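D-ribulose-5-phosphate 3-epimerase, putative (Plasmodium falciparum, PDB 1TQX) probably catalyses the interconversion of D-ribulose 5-phosphate and D-xylulose 5-phosphate, using a divalent metal bound at the mouth of a TIM barrel. Local coordinates at residues A[37-42]-A[77-82]; A[53-58]-A[67-72]; A[88-93]-A[141-146]. All coordinates share one frame; numbering follows the deposited sequence.

How the contacts relate
From the N terminus the chain runs up strand 34-40, returns through helix 52-58 and rises again in the parallel strand 66-72 to reach residues 77-82. Contact 2 closes the short loop between helix 52-58 and strand 66-72 and is nested inside the longer loop closed by contact 1, where residues 77-82 return to the end of strand 34-40. Contact 3 follows in series, joining next-but-one strands 88-92 and 141-145 inside the barrel. Contacts 1 and 2 share the zinc ion through Asp38 and His70 and are joined by backbone bonding between neighbouring strands. His70 and His92 in turn link contact 2 to contact 3.

Contact 1 (A[37-42]-A[77-82]); sequences LDVMDM and EKYVPL. With ZN (zinc ion), chain D.
At the C-terminal end of a TIM-barrel strand, where the metal site of this epimerase lies, Val39 and Asp41 meet Tyr79 from the segment 77-82 that follows strand 66-72. Val39 points outward from the barrel, and its CG1 lies 4.0 Å from Tyr79 CE2, approaching the ring obliquely. The methyl is directed there by its torsion, with CG1 anti to the backbone N (chi1 -178°). The whole contact is modest, burying 95 Å², and includes Asp41 CB at 4.0 Å from Tyr79 OH; no direct hydrogen bond crosses it. Its polar half is carried by water instead. A single water accepts from Tyr79 OH at 2.6 Å, lying at the ring edge and in the ring plane, and donates to Asp41 OD2 at 2.7 Å. The carboxylate has backbone partners as well, Glu74 N at OD2 and Phe44 N at OD1, so the bridge rests on a group already fixed by two backbone donors.

Side chains alternate along the strand, and Asp38 turns to the opposite side from Val39, into the barrel. There its OD1 binds the zinc ion with His36, His70 and Asp179; Asp38 is also the predicted proton acceptor. The bond from Asp38 OD1 to the zinc ion measures 2.1 Å.

Contact 2 (A[53-58]-A[67-72]); sequences PVINNL and FDVHLM. With ZN (zinc ion), chain D.
Phe67, Ile55 and Val69 carry the packing of helix 52-58 on the outer face of strand 66-72, in the beta-alpha-beta unit that begins with strand 34-40 of the TIM barrel. The two short segments run almost exactly antiparallel, at 174°, with their axes 11.2 Å apart, and the space between them is filled by apolar side chains.

Phe67 reaches out from the strand to meet Ile55 and Leu58, whose side-chain contacts come from the same side of the ring. The side chains of Ile55 and Phe67 slide past each other in opposite directions, bringing Ile55 CG2 to 3.8 Å from Phe67 CD2. At the ring edge, and in its plane, lies the carbonyl oxygen of Ile55, 3.6 Å from Phe67 CE2. Leu58, one helical turn further on, comes to the same end of the ring: the two side chains run at a slant to each other, with Leu58 CG 3.7 Å from Phe67 CZ and the CD2 branch nearly as close. With CG anti to the backbone N (chi1 175°), Leu58 sends this branch point back toward the strand.

Two residues along the strand, Val69 meets the other branch of Ile55. Here the contact is tip to tip, Ile55 CD1 being 4.0 Å from Val69 CG1. Val39 of the preceding strand and Leu89 of the following one also touch Val69, so this part of the layer spans three neighbouring strands.

His70 lies between Val69 and Leu71 in the alternation and faces the barrel interior. Its NE2 is hydrogen-bonded to His92 NE2, a second-shell contact that helps fix the imidazole, while Met72 CG lies above one ring face, displaced toward the rim. The other ring nitrogen, His70 ND1, binds the zinc ion at 2.3 Å.

Contact 3 (A[88-93]-A[141-146]); sequences QLTFHF and TVLVMT
Gln88 and Thr141 make the one hydrogen bond of this contact: Thr141 OG1 donates to Gln88 OE1 at 2.9 Å, in the carbonyl plane and on a lone pair, with a C=O...donor angle of 118°. Gln88 reaches it with an extended chain, its CG anti to the backbone N (chi1 172°). Further along the strands the side chains meet by van der Waals contact. Thr90 CG2 touches Leu143 CD1 at 4.0 Å, the two side chains crossing at about a right angle. Beyond them Met145 CG lies at the edge of the His92 ring, near its plane and 4.2 Å from His92 CE1.

A second shell holds these groups. Gln88 NE2 donates to Asp68 OD1, fixing the amide from its other end. His92, tied to His70, also bonds Glu94 through ND1, while Leu143 packs against His70 and Asp179, close to the zinc ion.

Inside the barrel the contact thus joins two next-but-one strands, their segments at 50° and 8.3 Å apart. Strand 116-121 lies between them in the sheet, flanked by strand 66-72 beyond 88-92 and strand 175-179 beyond 141-145.

Contact 1 (A[37-42]-A[77-82])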
loop_
_atom_site.group_PDB
_atom_site.type_symbol
_atom_site.label_atom_id
_atom_site.label_comp_id
_atom_site.label_asym_id
_atom_site.label_seq_id
_atom_site.Cartn_x
_atom_site.Cartn_y
_atom_site.Cartn_z
ATOM N N LEU A 37 -4.452 5.126 -0.418
ATOM C CA LEU A 37 -5.417 5.638 0.549
ATOM C C LEU A 37 -5.405 4.891 1.883
ATOM O O LEU A 37 -5.909 3.771 1.981
ATOM C CB LEU A 37 -6.820 5.569 -0.077
ATOM C CG LEU A 37 -6.902 6.234 -1.458
ATOM C CD1 LEU A 37 -8.103 5.718 -2.256
ATOM C CD2 LEU A 37 -6.977 7.744 -1.265
ATOM N N ASP A 38 -4.834 5.520 2.907
ATOM C CA ASP A 38 -4.755 4.917 4.240
ATOM C C ASP A 38 -6.003 5.127 5.091
ATOM O O ASP A 38 -6.326 6.253 5.459
ATOM C CB ASP A 38 -3.546 5.474 5.007
ATOM C CG ASP A 38 -2.227 4.980 4.454
ATOM O OD1 ASP A 38 -2.117 3.774 4.182
ATOM O OD2 ASP A 38 -1.292 5.790 4.305
ATOM N N VAL A 39 -6.678 4.028 5.416
ATOM C CA VAL A 39 -7.887 4.055 6.241
ATOM C C VAL A 39 -7.518 3.548 7.639
ATOM O O VAL A 39 -7.061 2.416 7.788
ATOM C CB VAL A 39 -8.979 3.147 5.636
ATOM C CG1 VAL A 39 -10.256 3.217 6.472
ATOM C CG2 VAL A 39 -9.265 3.583 4.190
ATOM N N MET A 40 -7.706 4.394 8.650
ATOM C CA MET A 40 -7.376 4.064 10.042
ATOM C C MET A 40 -8.615 4.305 10.911
ATOM O O MET A 40 -9.299 5.318 10.744
ATOM C CB MET A 40 -6.209 4.942 10.506
ATOM C CG MET A 40 -4.999 4.858 9.587
ATOM S SD MET A 40 -3.783 6.100 10.012
ATOM C CE MET A 40 -2.416 5.641 8.926
ATOM N N ASP A 41 -8.891 3.387 11.841
ATOM C CA ASP A 41 -10.099 3.484 12.668
ATOM C C ASP A 41 -9.932 3.768 14.156
ATOM O O ASP A 41 -10.849 3.508 14.936
ATOM C CB ASP A 41 -10.925 2.198 12.511
ATOM C CG ASP A 41 -10.228 0.974 13.098
ATOM O OD1 ASP A 41 -9.068 1.097 13.554
ATOM O OD2 ASP A 41 -10.843 -0.118 13.107
ATOM N N MET A 42 -8.772 4.277 14.551
ATOM C CA MET A 42 -8.491 4.590 15.952
ATOM C C MET A 42 -8.521 3.349 16.854
ATOM O O MET A 42 -8.483 3.465 18.083
ATOM C CB MET A 42 -9.486 5.640 16.465
ATOM C CG MET A 42 -9.090 6.281 17.795
ATOM S SD MET A 42 -7.419 6.995 17.769
ATOM C CE MET A 42 -7.732 8.487 16.902
ATOM N N GLU A 77 -13.402 -6.952 6.760
ATOM C CA GLU A 77 -14.454 -7.558 5.945
ATOM C C GLU A 77 -15.635 -6.589 5.753
ATOM O O GLU A 77 -16.292 -6.588 4.710
ATOM C CB GLU A 77 -14.940 -8.856 6.610
ATOM C CG GLU A 77 -15.429 -8.680 8.059
ATOM C CD GLU A 77 -14.336 -8.873 9.116
ATOM O OE1 GLU A 77 -13.132 -8.848 8.778
ATOM O OE2 GLU A 77 -14.694 -9.043 10.305
ATOM N N LYS A 78 -15.889 -5.747 6.751
ATOM C CA LYS A 78 -16.999 -4.788 6.681
ATOM C C LYS A 78 -16.805 -3.700 5.636
ATOM O O LYS A 78 -17.770 -3.063 5.200
ATOM C CB LYS A 78 -17.198 -4.104 8.034
ATOM C CG LYS A 78 -17.633 -5.018 9.160
ATOM C CD LYS A 78 -17.824 -4.217 10.439
ATOM C CE LYS A 78 -18.267 -5.105 11.589
ATOM N NZ LYS A 78 -18.489 -4.295 12.817
ATOM N N TYR A 79 -15.558 -3.470 5.247
ATOM C CA TYR A 79 -15.260 -2.422 4.285
ATOM C C TYR A 79 -15.372 -2.831 2.817
ATOM O O TYR A 79 -15.495 -1.973 1.950
ATOM C CB TYR A 79 -13.855 -1.852 4.553
ATOM C CG TYR A 79 -13.710 -1.160 5.896
ATOM C CD1 TYR A 79 -13.705 -1.890 7.087
ATOM C CD2 TYR A 79 -13.590 0.224 5.977
ATOM C CE1 TYR A 79 -13.581 -1.255 8.328
ATOM C CE2 TYR A 79 -13.466 0.874 7.218
ATOM C CZ TYR A 79 -13.461 0.126 8.385
ATOM O OH TYR A 79 -13.322 0.741 9.614
ATOM N N VAL A 80 -15.338 -4.127 2.530
ATOM C CA VAL A 80 -15.411 -4.577 1.142
ATOM C C VAL A 80 -16.647 -4.091 0.368
ATOM O O VAL A 80 -16.522 -3.546 -0.731
ATOM C CB VAL A 80 -15.325 -6.119 1.051
ATOM C CG1 VAL A 80 -15.369 -6.563 -0.413
ATOM C CG2 VAL A 80 -14.024 -6.603 1.696
ATOM N N PRO A 81 -17.853 -4.280 0.921
ATOM C CA PRO A 81 -19.030 -3.819 0.178
ATOM C C PRO A 81 -19.124 -2.299 0.052
ATOM O O PRO A 81 -19.875 -1.786 -0.778
ATOM C CB PRO A 81 -20.198 -4.420 0.969
ATOM C CG PRO A 81 -19.672 -4.453 2.366
ATOM C CD PRO A 81 -18.244 -4.934 2.182
ATOM N N LEU A 82 -18.348 -1.588 0.869
ATOM C CA LEU A 82 -18.358 -0.130 0.857
ATOM C C LEU A 82 -17.324 0.486 -0.089
ATOM O O LEU A 82 -17.300 1.703 -0.275
ATOM C CB LEU A 82 -18.100 0.396 2.274
ATOM C CG LEU A 82 -18.975 -0.171 3.400
ATOM C CD1 LEU A 82 -18.487 0.354 4.751
ATOM C CD2 LEU A 82 -20.426 0.224 3.171
HETATM ZN ZN ZN D . -0.487 2.496 3.711
HETATM O O HOH W 1 -13.098 -0.778 11.702
#

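Contact 2 (A[53-58]-A[67-72])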
loop_
_atom_site.group_PDB
_atom_site.type_symbol
_atom_site.label_atom_id
_atom_site.label_comp_id
_atom_site.label_asym_id
_atom_site.label_seq_id
_atom_site.Cartn_x
_atom_site.Cartn_y
_atom_site.Cartn_z
ATOM N N PRO A 53 -16.838 6.803 2.712
ATOM C CA PRO A 53 -17.558 7.982 2.206
ATOM C C PRO A 53 -16.633 8.964 1.485
ATOM O O PRO A 53 -16.993 9.535 0.455
ATOM C CB PRO A 53 -18.160 8.585 3.469
ATOM C CG PRO A 53 -18.433 7.377 4.314
ATOM C CD PRO A 53 -17.165 6.556 4.130
ATOM N N VAL A 54 -15.438 9.153 2.035
ATOM C CA VAL A 54 -14.475 10.067 1.437
ATOM C C VAL A 54 -13.893 9.472 0.156
ATOM O O VAL A 54 -13.811 10.146 -0.871
ATOM C CB VAL A 54 -13.327 10.377 2.421
ATOM C CG1 VAL A 54 -12.316 11.308 1.772
ATOM C CG2 VAL A 54 -13.894 11.005 3.688
ATOM N N ILE A 55 -13.494 8.207 0.221
ATOM C CA ILE A 55 -12.921 7.532 -0.942
ATOM C C ILE A 55 -13.920 7.401 -2.097
ATOM O O ILE A 55 -13.563 7.594 -3.261
ATOM C CB ILE A 55 -12.395 6.128 -0.548
ATOM C CG1 ILE A 55 -11.224 6.285 0.435
ATOM C CG2 ILE A 55 -11.990 5.343 -1.798
ATOM C CD1 ILE A 55 -10.780 4.981 1.096
ATOM N N ASN A 56 -15.167 7.068 -1.777
ATOM C CA ASN A 56 -16.194 6.921 -2.809
ATOM C C ASN A 56 -16.466 8.246 -3.519
ATOM O O ASN A 56 -16.743 8.267 -4.723
ATOM C CB ASN A 56 -17.493 6.369 -2.196
ATOM C CG ASN A 56 -17.364 4.914 -1.771
ATOM O OD1 ASN A 56 -18.146 4.419 -0.955
ATOM N ND2 ASN A 56 -16.376 4.220 -2.326
ATOM N N ASN A 57 -16.387 9.351 -2.776
ATOM C CA ASN A 57 -16.611 10.680 -3.341
ATOM C C ASN A 57 -15.422 11.078 -4.224
ATOM O O ASN A 57 -15.597 11.666 -5.293
ATOM C CB ASN A 57 -16.797 11.715 -2.226
ATOM C CG ASN A 57 -17.194 13.090 -2.758
ATOM O OD1 ASN A 57 -16.375 14.013 -2.823
ATOM N ND2 ASN A 57 -18.455 13.225 -3.154
ATOM N N LEU A 58 -14.218 10.755 -3.768
ATOM C CA LEU A 58 -13.003 11.065 -4.522
ATOM C C LEU A 58 -13.053 10.477 -5.938
ATOM O O LEU A 58 -12.634 11.117 -6.906
ATOM C CB LEU A 58 -11.775 10.503 -3.797
ATOM C CG LEU A 58 -10.426 10.632 -4.512
ATOM C CD1 LEU A 58 -10.061 12.101 -4.673
ATOM C CD2 LEU A 58 -9.352 9.887 -3.723
ATOM N N PHE A 67 -7.024 3.051 -7.496
ATOM C CA PHE A 67 -7.339 3.252 -6.084
ATOM C C PHE A 67 -6.800 2.116 -5.217
ATOM O O PHE A 67 -7.340 1.006 -5.211
ATOM C CB PHE A 67 -8.860 3.391 -5.897
ATOM C CG PHE A 67 -9.371 4.804 -6.061
ATOM C CD1 PHE A 67 -8.949 5.610 -7.122
ATOM C CD2 PHE A 67 -10.300 5.323 -5.161
ATOM C CE1 PHE A 67 -9.451 6.912 -7.273
ATOM C CE2 PHE A 67 -10.805 6.624 -5.307
ATOM C CZ PHE A 67 -10.381 7.414 -6.363
ATOM N N ASP A 68 -5.728 2.400 -4.487
ATOM C CA ASP A 68 -5.088 1.417 -3.625
ATOM C C ASP A 68 -5.408 1.743 -2.159
ATOM O O ASP A 68 -4.829 2.653 -1.563
ATOM C CB ASP A 68 -3.584 1.443 -3.915
ATOM C CG ASP A 68 -2.786 0.553 -3.002
ATOM O OD1 ASP A 68 -3.239 -0.570 -2.686
ATOM O OD2 ASP A 68 -1.674 0.981 -2.623
ATOM N N VAL A 69 -6.338 0.982 -1.589
ATOM C CA VAL A 69 -6.788 1.203 -0.215
ATOM C C VAL A 69 -6.123 0.300 0.816
ATOM O O VAL A 69 -6.238 -0.925 0.755
ATOM C CB VAL A 69 -8.329 1.030 -0.101
ATOM C CG1 VAL A 69 -8.798 1.485 1.274
ATOM C CG2 VAL A 69 -9.032 1.832 -1.200
ATOM N N HIS A 70 -5.430 0.920 1.768
ATOM C CA HIS A 70 -4.751 0.188 2.830
ATOM C C HIS A 70 -5.649 0.254 4.061
ATOM O O HIS A 70 -5.766 1.300 4.697
ATOM C CB HIS A 70 -3.390 0.831 3.130
ATOM C CG HIS A 70 -2.608 0.134 4.199
ATOM N ND1 HIS A 70 -1.379 0.587 4.632
ATOM C CD2 HIS A 70 -2.882 -0.970 4.936
ATOM C CE1 HIS A 70 -0.932 -0.205 5.590
ATOM N NE2 HIS A 70 -1.825 -1.157 5.793
ATOM N N LEU A 71 -6.278 -0.868 4.391
ATOM C CA LEU A 71 -7.184 -0.943 5.528
ATOM C C LEU A 71 -6.490 -1.259 6.849
ATOM O O LEU A 71 -6.301 -2.420 7.196
ATOM C CB LEU A 71 -8.267 -1.996 5.255
ATOM C CG LEU A 71 -9.133 -1.732 4.015
ATOM C CD1 LEU A 71 -9.911 -2.992 3.635
ATOM C CD2 LEU A 71 -10.076 -0.570 4.296
ATOM N N MET A 72 -6.091 -0.220 7.575
ATOM C CA MET A 72 -5.464 -0.408 8.883
ATOM C C MET A 72 -6.626 -0.296 9.861
ATOM O O MET A 72 -6.722 0.658 10.633
ATOM C CB MET A 72 -4.430 0.686 9.156
ATOM C CG MET A 72 -3.149 0.512 8.354
ATOM S SD MET A 72 -1.984 1.886 8.515
ATOM C CE MET A 72 -2.383 2.834 7.055
HETATM ZN ZN ZN D . -0.487 2.496 3.711
#

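Contact 3 (A[88-93]-A[141-146])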
loop_
_atom_site.group_PDB
_atom_site.type_symbol
_atom_site.label_atom_id
_atom_site.label_comp_id
_atom_site.label_asym_id
_atom_site.label_seq_id
_atom_site.Cartn_x
_atom_site.Cartn_y
_atom_site.Cartn_z
ATOM N N GLN A 88 -7.818 -1.945 -5.364
ATOM C CA GLN A 88 -7.215 -2.960 -4.518
ATOM C C GLN A 88 -7.519 -2.659 -3.070
ATOM O O GLN A 88 -7.477 -1.502 -2.648
ATOM C CB GLN A 88 -5.694 -3.035 -4.687
ATOM C CG GLN A 88 -5.041 -3.966 -3.660
ATOM C CD GLN A 88 -3.578 -4.257 -3.953
ATOM O OE1 GLN A 88 -3.238 -5.323 -4.456
ATOM N NE2 GLN A 88 -2.708 -3.303 -3.644
ATOM N N LEU A 89 -7.841 -3.706 -2.319
ATOM C CA LEU A 89 -8.111 -3.577 -0.898
ATOM C C LEU A 89 -7.048 -4.408 -0.196
ATOM O O LEU A 89 -6.901 -5.604 -0.464
ATOM C CB LEU A 89 -9.505 -4.111 -0.542
ATOM C CG LEU A 89 -10.719 -3.433 -1.188
ATOM C CD1 LEU A 89 -12.000 -4.007 -0.551
ATOM C CD2 LEU A 89 -10.663 -1.917 -0.992
ATOM N N THR A 90 -6.292 -3.764 0.685
ATOM C CA THR A 90 -5.232 -4.438 1.426
ATOM C C THR A 90 -5.589 -4.472 2.906
ATOM O O THR A 90 -5.772 -3.425 3.529
ATOM C CB THR A 90 -3.881 -3.696 1.244
ATOM O OG1 THR A 90 -3.498 -3.741 -0.135
ATOM C CG2 THR A 90 -2.782 -4.338 2.095
ATOM N N PHE A 91 -5.708 -5.672 3.468
ATOM C CA PHE A 91 -6.038 -5.789 4.884
ATOM C C PHE A 91 -4.832 -6.321 5.646
ATOM O O PHE A 91 -3.883 -6.825 5.040
ATOM C CB PHE A 91 -7.262 -6.704 5.086
ATOM C CG PHE A 91 -7.040 -8.135 4.680
ATOM C CD1 PHE A 91 -6.523 -9.060 5.586
ATOM C CD2 PHE A 91 -7.373 -8.566 3.398
ATOM C CE1 PHE A 91 -6.343 -10.398 5.220
ATOM C CE2 PHE A 91 -7.195 -9.904 3.025
ATOM C CZ PHE A 91 -6.680 -10.817 3.940
ATOM N N HIS A 92 -4.860 -6.194 6.971
ATOM C CA HIS A 92 -3.752 -6.661 7.791
ATOM C C HIS A 92 -3.881 -8.093 8.278
ATOM O O HIS A 92 -4.931 -8.512 8.753
ATOM C CB HIS A 92 -3.547 -5.723 8.986
ATOM C CG HIS A 92 -2.611 -4.590 8.699
ATOM N ND1 HIS A 92 -1.245 -4.699 8.859
ATOM C CD2 HIS A 92 -2.831 -3.367 8.162
ATOM C CE1 HIS A 92 -0.664 -3.594 8.427
ATOM N NE2 HIS A 92 -1.604 -2.770 7.996
ATOM N N PHE A 93 -2.785 -8.835 8.142
ATOM C CA PHE A 93 -2.702 -10.223 8.581
ATOM C C PHE A 93 -3.070 -10.236 10.064
ATOM O O PHE A 93 -3.781 -11.127 10.533
ATOM C CB PHE A 93 -1.260 -10.717 8.359
ATOM C CG PHE A 93 -1.012 -12.163 8.733
ATOM C CD1 PHE A 93 -1.744 -13.196 8.156
ATOM C CD2 PHE A 93 0.024 -12.489 9.607
ATOM C CE1 PHE A 93 -1.442 -14.534 8.440
ATOM C CE2 PHE A 93 0.331 -13.823 9.894
ATOM C CZ PHE A 93 -0.403 -14.843 9.307
ATOM N N THR A 141 -0.800 -8.475 -3.929
ATOM C CA THR A 141 0.252 -7.654 -3.340
ATOM C C THR A 141 0.465 -7.906 -1.851
ATOM O O THR A 141 -0.493 -8.133 -1.108
ATOM C CB THR A 141 -0.103 -6.147 -3.453
ATOM O OG1 THR A 141 -0.440 -5.819 -4.807
ATOM C CG2 THR A 141 1.072 -5.282 -2.985
ATOM N N VAL A 142 1.722 -7.862 -1.423
ATOM C CA VAL A 142 2.055 -7.989 -0.013
ATOM C C VAL A 142 2.653 -6.631 0.343
ATOM O O VAL A 142 3.605 -6.183 -0.295
ATOM C CB VAL A 142 3.105 -9.081 0.274
ATOM C CG1 VAL A 142 3.540 -8.999 1.735
ATOM C CG2 VAL A 142 2.511 -10.455 0.006
ATOM N N LEU A 143 2.068 -5.969 1.334
ATOM C CA LEU A 143 2.543 -4.658 1.761
ATOM C C LEU A 143 3.413 -4.828 3.004
ATOM O O LEU A 143 2.907 -5.092 4.095
ATOM C CB LEU A 143 1.338 -3.750 2.071
ATOM C CG LEU A 143 1.530 -2.239 2.276
ATOM C CD1 LEU A 143 0.153 -1.592 2.445
ATOM C CD2 LEU A 143 2.390 -1.961 3.491
ATOM N N VAL A 144 4.724 -4.693 2.821
ATOM C CA VAL A 144 5.682 -4.817 3.910
ATOM C C VAL A 144 5.840 -3.446 4.567
ATOM O O VAL A 144 6.415 -2.535 3.972
ATOM C CB VAL A 144 7.072 -5.290 3.385
ATOM C CG1 VAL A 144 8.094 -5.290 4.518
ATOM C CG2 VAL A 144 6.957 -6.682 2.775
ATOM N N MET A 145 5.308 -3.289 5.777
ATOM C CA MET A 145 5.436 -2.017 6.482
ATOM C C MET A 145 6.905 -1.830 6.835
ATOM O O MET A 145 7.529 -2.734 7.399
ATOM C CB MET A 145 4.617 -2.010 7.778
ATOM C CG MET A 145 3.105 -1.972 7.602
ATOM S SD MET A 145 2.522 -0.540 6.657
ATOM C CE MET A 145 3.095 0.822 7.651
ATOM N N THR A 146 7.458 -0.670 6.499
ATOM C CA THR A 146 8.853 -0.388 6.822
ATOM C C THR A 146 8.911 0.598 7.986
ATOM O O THR A 146 9.958 1.179 8.286
ATOM C CB THR A 146 9.622 0.159 5.602
ATOM O OG1 THR A 146 8.850 1.173 4.949
ATOM C CG2 THR A 146 9.911 -0.973 4.616
#